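Local atomic coordinates of tail spike protein (Acinetobacter phage vB_AbaP_AS12, PDB entry 6EU4), a protein that probably serves as the receptor-binding tailspike of the phage, a trimer likely to recognise and degrade the capsular polysaccharide of its Acinetobacter host. Residues A[128-140]-A[171-183]. Sequence-based numbering, arbitrary orientation.
Sequences SVPVYYNSNTTIE and FDVDAIMVAIPRV
Val131, Tyr132 and Tyr133 run parallel to Met177, Val178 and Ala179, and backbone hydrogen bonds stitch the two strands together. Val131 N donates to Ile176 O and Val178 N to Val131 O; Tyr133 N then reaches Val178 O, and Ile180 N returns to Tyr133 O at 2.9 Å. Asn134 extends this ladder with its side chain: ND2 lies 2.9 Å from Ile180 O in a nearly straight hydrogen bond (170°), approaching from above the carbonyl plane. At the other end a water donates to Val129 O and, beside Val131 N, to Ile176 O, at the corner formed by 176 and 177.

Apolar packing fills the face bearing Val131, Met177, Tyr133 and Ala179. The Tyr133 ring, swung between its own backbone N and carbonyl carbon (chi1 60°), turns one face to Ala179 on the paired strand, whose CA lies 4.1 Å from the ring centroid in a CH-pi contact, a closeness suited to a small residue. Met177, present as selenomethionine, has a long unbranched side chain that crosses the tyrosine at about a right angle in an oblique Met-aromatic contact (SE to Tyr133 ring centroid 5.1 Å) and meets Ile139 CD1 tip to tip through CE, tightly at 3.4 Å. Tyr133 OH is hydrogen-bonded to Tyr221 OH. On the face bearing Tyr132 and Val178, these two pack together, and from just beyond the strand Ile180 CD1 reaches Tyr132 CB at 3.7 Å.

Polar links continue past the strands. The extended Arg182 lays one guanidinium face against Ser135 CB, and a water accepts from Ser135 N and Arg182 NE. Arg182 NH2 forms a salt bridge with Asp146 of a second subunit. Parallel strands stacked in register on successive coils are characteristic of a parallel beta-helix, consistent with the right-handed form known in trimeric phage tailspikes.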
loop_
_atom_site.group_PDB
_atom_site.type_symbol
_atom_site.label_atom_id
_atom_site.label_comp_id
_atom_site.label_asym_id
_atom_site.label_seq_id
_atom_site.Cartn_x
_atom_site.Cartn_y
_atom_site.Cartn_z
ATOM N N SER A 128 -40.106 11.749 -8.671
ATOM C CA SER A 128 -40.881 10.647 -9.228
ATOM C C SER A 128 -40.202 9.986 -10.422
ATOM O O SER A 128 -40.680 8.942 -10.890
ATOM C CB SER A 128 -42.259 11.129 -9.655
ATOM O OG SER A 128 -42.152 11.898 -10.843
ATOM N N VAL A 129 -39.125 10.578 -10.931
ATOM C CA VAL A 129 -38.339 10.000 -12.017
ATOM C C VAL A 129 -36.868 10.136 -11.650
ATOM O O VAL A 129 -36.508 10.887 -10.728
ATOM C CB VAL A 129 -38.647 10.687 -13.370
ATOM C CG1 VAL A 129 -40.088 10.384 -13.816
ATOM C CG2 VAL A 129 -38.427 12.182 -13.284
ATOM N N PRO A 130 -35.987 9.415 -12.338
ATOM C CA PRO A 130 -34.556 9.654 -12.135
ATOM C C PRO A 130 -34.197 11.063 -12.584
ATOM O O PRO A 130 -34.871 11.660 -13.430
ATOM C CB PRO A 130 -33.881 8.596 -13.028
ATOM C CG PRO A 130 -34.988 7.628 -13.402
ATOM C CD PRO A 130 -36.223 8.449 -13.425
ATOM N N VAL A 131 -33.095 11.578 -12.038
ATOM C CA VAL A 131 -32.500 12.826 -12.503
ATOM C C VAL A 131 -31.107 12.503 -13.006
ATOM O O VAL A 131 -30.437 11.619 -12.462
ATOM C CB VAL A 131 -32.471 13.912 -11.411
ATOM C CG1 VAL A 131 -33.921 14.274 -11.015
ATOM C CG2 VAL A 131 -31.675 13.473 -10.174
ATOM N N TYR A 132 -30.702 13.173 -14.076
ATOM C CA TYR A 132 -29.430 12.872 -14.704
ATOM C C TYR A 132 -28.502 14.079 -14.667
ATOM O O TYR A 132 -28.923 15.231 -14.534
ATOM C CB TYR A 132 -29.639 12.391 -16.152
ATOM C CG TYR A 132 -30.134 13.453 -17.111
ATOM C CD1 TYR A 132 -29.248 14.326 -17.739
ATOM C CD2 TYR A 132 -31.488 13.586 -17.382
ATOM C CE1 TYR A 132 -29.712 15.305 -18.613
ATOM C CE2 TYR A 132 -31.950 14.558 -18.253
ATOM C CZ TYR A 132 -31.052 15.402 -18.863
ATOM O OH TYR A 132 -31.500 16.373 -19.715
ATOM N N TYR A 133 -27.213 13.783 -14.765
ATOM C CA TYR A 133 -26.203 14.802 -14.939
ATOM C C TYR A 133 -25.297 14.377 -16.083
ATOM O O TYR A 133 -25.209 13.192 -16.411
ATOM C CB TYR A 133 -25.411 15.015 -13.641
ATOM C CG TYR A 133 -24.666 13.786 -13.123
ATOM C CD1 TYR A 133 -25.323 12.790 -12.409
ATOM C CD2 TYR A 133 -23.292 13.643 -13.321
ATOM C CE1 TYR A 133 -24.639 11.681 -11.933
ATOM C CE2 TYR A 133 -22.606 12.525 -12.841
ATOM C CZ TYR A 133 -23.283 11.550 -12.155
ATOM O OH TYR A 133 -22.608 10.445 -11.673
ATOM N N ASN A 134 -24.619 15.363 -16.693
ATOM C CA ASN A 134 -23.764 15.104 -17.838
ATOM C C ASN A 134 -22.324 15.266 -17.421
ATOM O O ASN A 134 -21.742 14.339 -16.825
ATOM C CB ASN A 134 -24.141 16.019 -19.018
ATOM C CG ASN A 134 -25.593 15.878 -19.446
ATOM O OD1 ASN A 134 -26.305 16.879 -19.571
ATOM N ND2 ASN A 134 -26.034 14.647 -19.701
ATOM N N SER A 135 -21.671 16.385 -17.725
ATOM C CA SER A 135 -20.251 16.565 -17.465
ATOM C C SER A 135 -20.016 17.937 -16.857
ATOM O O SER A 135 -20.858 18.834 -16.943
ATOM C CB SER A 135 -19.449 16.389 -18.762
ATOM O OG SER A 135 -19.507 15.026 -19.154
ATOM N N ASN A 136 -18.842 18.100 -16.244
ATOM C CA ASN A 136 -18.464 19.369 -15.627
ATOM C C ASN A 136 -19.519 19.835 -14.635
ATOM O O ASN A 136 -19.869 21.014 -14.575
ATOM C CB ASN A 136 -18.214 20.436 -16.688
ATOM C CG ASN A 136 -17.092 21.387 -16.310
ATOM O OD1 ASN A 136 -15.960 21.265 -16.786
ATOM N ND2 ASN A 136 -17.409 22.349 -15.457
ATOM N N THR A 137 -20.038 18.896 -13.851
ATOM C CA THR A 137 -21.106 19.167 -12.905
ATOM C C THR A 137 -20.568 19.030 -11.493
ATOM O O THR A 137 -20.038 17.975 -11.128
ATOM C CB THR A 137 -22.266 18.194 -13.111
ATOM O OG1 THR A 137 -22.601 18.176 -14.489
ATOM C CG2 THR A 137 -23.473 18.637 -12.324
ATOM N N THR A 138 -20.722 20.083 -10.696
ATOM C CA THR A 138 -20.398 20.051 -9.273
ATOM C C THR A 138 -21.708 20.159 -8.505
ATOM O O THR A 138 -22.487 21.097 -8.727
ATOM C CB THR A 138 -19.417 21.166 -8.895
ATOM O OG1 THR A 138 -18.151 20.912 -9.523
ATOM C CG2 THR A 138 -19.198 21.221 -7.380
ATOM N N ILE A 139 -21.946 19.185 -7.618
ATOM C CA ILE A 139 -23.137 19.109 -6.777
ATOM C C ILE A 139 -22.649 18.924 -5.349
ATOM O O ILE A 139 -21.883 17.995 -5.076
ATOM C CB ILE A 139 -24.055 17.938 -7.174
ATOM C CG1 ILE A 139 -24.382 17.962 -8.665
ATOM C CG2 ILE A 139 -25.319 17.958 -6.321
ATOM C CD1 ILE A 139 -25.080 16.706 -9.155
ATOM N N GLU A 140 -23.066 19.811 -4.442
ATOM C CA GLU A 140 -22.557 19.826 -3.075
ATOM C C GLU A 140 -23.717 19.954 -2.092
ATOM O O GLU A 140 -24.436 20.960 -2.107
ATOM C CB GLU A 140 -21.564 20.983 -2.872
ATOM C CG GLU A 140 -21.009 21.102 -1.438
ATOM C CD GLU A 140 -20.171 22.361 -1.222
ATOM O OE1 GLU A 140 -19.712 22.956 -2.216
ATOM O OE2 GLU A 140 -19.958 22.745 -0.051
ATOM N N PHE A 171 -30.584 4.596 -21.346
ATOM C CA PHE A 171 -30.450 5.022 -19.964
ATOM C C PHE A 171 -31.784 4.978 -19.215
ATOM O O PHE A 171 -31.866 5.475 -18.078
ATOM C CB PHE A 171 -29.846 6.418 -19.918
ATOM C CG PHE A 171 -28.492 6.511 -20.585
ATOM C CD1 PHE A 171 -28.399 6.714 -21.952
ATOM C CD2 PHE A 171 -27.326 6.414 -19.849
ATOM C CE1 PHE A 171 -27.169 6.794 -22.568
ATOM C CE2 PHE A 171 -26.095 6.501 -20.471
ATOM C CZ PHE A 171 -26.023 6.687 -21.823
ATOM N N ASP A 172 -32.805 4.357 -19.803
ATOM C CA ASP A 172 -34.158 4.375 -19.244
ATOM C C ASP A 172 -34.340 3.208 -18.265
ATOM O O ASP A 172 -35.143 2.290 -18.471
ATOM C CB ASP A 172 -35.193 4.324 -20.362
ATOM C CG ASP A 172 -35.144 5.560 -21.288
ATOM O OD1 ASP A 172 -34.428 6.540 -20.979
ATOM O OD2 ASP A 172 -35.846 5.554 -22.329
ATOM N N VAL A 173 -33.563 3.266 -17.192
ATOM C CA VAL A 173 -33.583 2.274 -16.126
ATOM C C VAL A 173 -34.199 2.891 -14.880
ATOM O O VAL A 173 -34.301 4.113 -14.737
ATOM C CB VAL A 173 -32.168 1.739 -15.806
ATOM C CG1 VAL A 173 -31.521 1.162 -17.045
ATOM C CG2 VAL A 173 -31.291 2.819 -15.246
ATOM N N ASP A 174 -34.609 2.018 -13.957
ATOM C CA ASP A 174 -35.113 2.458 -12.656
ATOM C C ASP A 174 -33.912 2.754 -11.761
ATOM O O ASP A 174 -33.301 1.839 -11.206
ATOM C CB ASP A 174 -36.009 1.400 -12.025
ATOM C CG ASP A 174 -36.536 1.832 -10.659
ATOM O OD1 ASP A 174 -36.440 3.039 -10.344
ATOM O OD2 ASP A 174 -37.045 0.973 -9.914
ATOM N N ALA A 175 -33.577 4.038 -11.647
ATOM C CA ALA A 175 -32.454 4.530 -10.870
ATOM C C ALA A 175 -32.853 5.855 -10.240
ATOM O O ALA A 175 -33.853 6.462 -10.630
ATOM C CB ALA A 175 -31.212 4.720 -11.737
ATOM N N ILE A 176 -32.093 6.291 -9.237
ATOM C CA ILE A 176 -32.346 7.590 -8.613
ATOM C C ILE A 176 -31.633 8.694 -9.364
ATOM O O ILE A 176 -32.227 9.730 -9.691
ATOM C CB ILE A 176 -31.934 7.579 -7.124
ATOM C CG1 ILE A 176 -32.622 6.422 -6.401
ATOM C CG2 ILE A 176 -32.292 8.906 -6.476
ATOM C CD1 ILE A 176 -32.134 6.226 -4.980
HETATM N N MSE A 177 -30.359 8.466 -9.648
HETATM C CA MSE A 177 -29.532 9.399 -10.399
HETATM C C MSE A 177 -28.799 8.638 -11.512
HETATM O O MSE A 177 -28.405 7.481 -11.329
HETATM C CB MSE A 177 -28.542 10.110 -9.447
HETATM C CG MSE A 177 -27.934 11.342 -9.976
HETATM SE SE MSE A 177 -26.947 12.220 -8.497
HETATM C CE MSE A 177 -27.042 13.967 -9.232
ATOM N N VAL A 178 -28.651 9.277 -12.673
ATOM C CA VAL A 178 -28.069 8.659 -13.860
ATOM C C VAL A 178 -27.020 9.598 -14.438
ATOM O O VAL A 178 -27.296 10.786 -14.638
ATOM C CB VAL A 178 -29.142 8.362 -14.928
ATOM C CG1 VAL A 178 -28.531 7.672 -16.158
ATOM C CG2 VAL A 178 -30.271 7.525 -14.329
ATOM N N ALA A 179 -25.833 9.067 -14.722
ATOM C CA ALA A 179 -24.786 9.805 -15.422
ATOM C C ALA A 179 -24.903 9.514 -16.915
ATOM O O ALA A 179 -24.905 8.348 -17.317
ATOM C CB ALA A 179 -23.398 9.392 -14.924
ATOM N N ILE A 180 -25.002 10.565 -17.723
ATOM C CA ILE A 180 -25.179 10.444 -19.172
ATOM C C ILE A 180 -24.155 11.322 -19.893
ATOM O O ILE A 180 -24.076 12.528 -19.611
ATOM C CB ILE A 180 -26.609 10.842 -19.591
ATOM C CG1 ILE A 180 -27.646 10.036 -18.816
ATOM C CG2 ILE A 180 -26.782 10.714 -21.109
ATOM C CD1 ILE A 180 -29.137 10.322 -19.195
ATOM N N PRO A 181 -23.398 10.813 -20.871
ATOM C CA PRO A 181 -22.457 11.691 -21.580
ATOM C C PRO A 181 -23.183 12.781 -22.356
ATOM O O PRO A 181 -24.291 12.590 -22.871
ATOM C CB PRO A 181 -21.713 10.740 -22.536
ATOM C CG PRO A 181 -21.944 9.372 -21.955
ATOM C CD PRO A 181 -23.312 9.428 -21.349
ATOM N N ARG A 182 -22.526 13.934 -22.456
ATOM C CA ARG A 182 -22.965 14.943 -23.416
ATOM C C ARG A 182 -23.025 14.347 -24.816
ATOM O O ARG A 182 -22.302 13.406 -25.146
ATOM C CB ARG A 182 -22.010 16.132 -23.415
ATOM C CG ARG A 182 -21.938 16.933 -22.132
ATOM C CD ARG A 182 -20.782 17.967 -22.259
ATOM N NE ARG A 182 -20.789 18.951 -21.188
ATOM C CZ ARG A 182 -19.863 19.895 -21.034
ATOM N NH1 ARG A 182 -18.830 19.972 -21.864
ATOM N NH2 ARG A 182 -19.968 20.759 -20.035
ATOM N N VAL A 183 -23.906 14.902 -25.653
ATOM C CA VAL A 183 -23.989 14.454 -27.041
ATOM C C VAL A 183 -22.660 14.713 -27.723
ATOM O O VAL A 183 -22.075 15.793 -27.592
ATOM C CB VAL A 183 -25.157 15.147 -27.764
ATOM C CG1 VAL A 183 -26.472 14.729 -27.145
ATOM C CG2 VAL A 183 -25.007 16.664 -27.715
HETATM O O HOH W 1 -34.595 10.707 -8.771
HETATM O O HOH W 2 -19.667 14.296 -21.735
HETATM O O HOH W 3 -22.711 19.017 -19.038
HETATM O O HOH W 4 -22.289 21.771 -18.037
#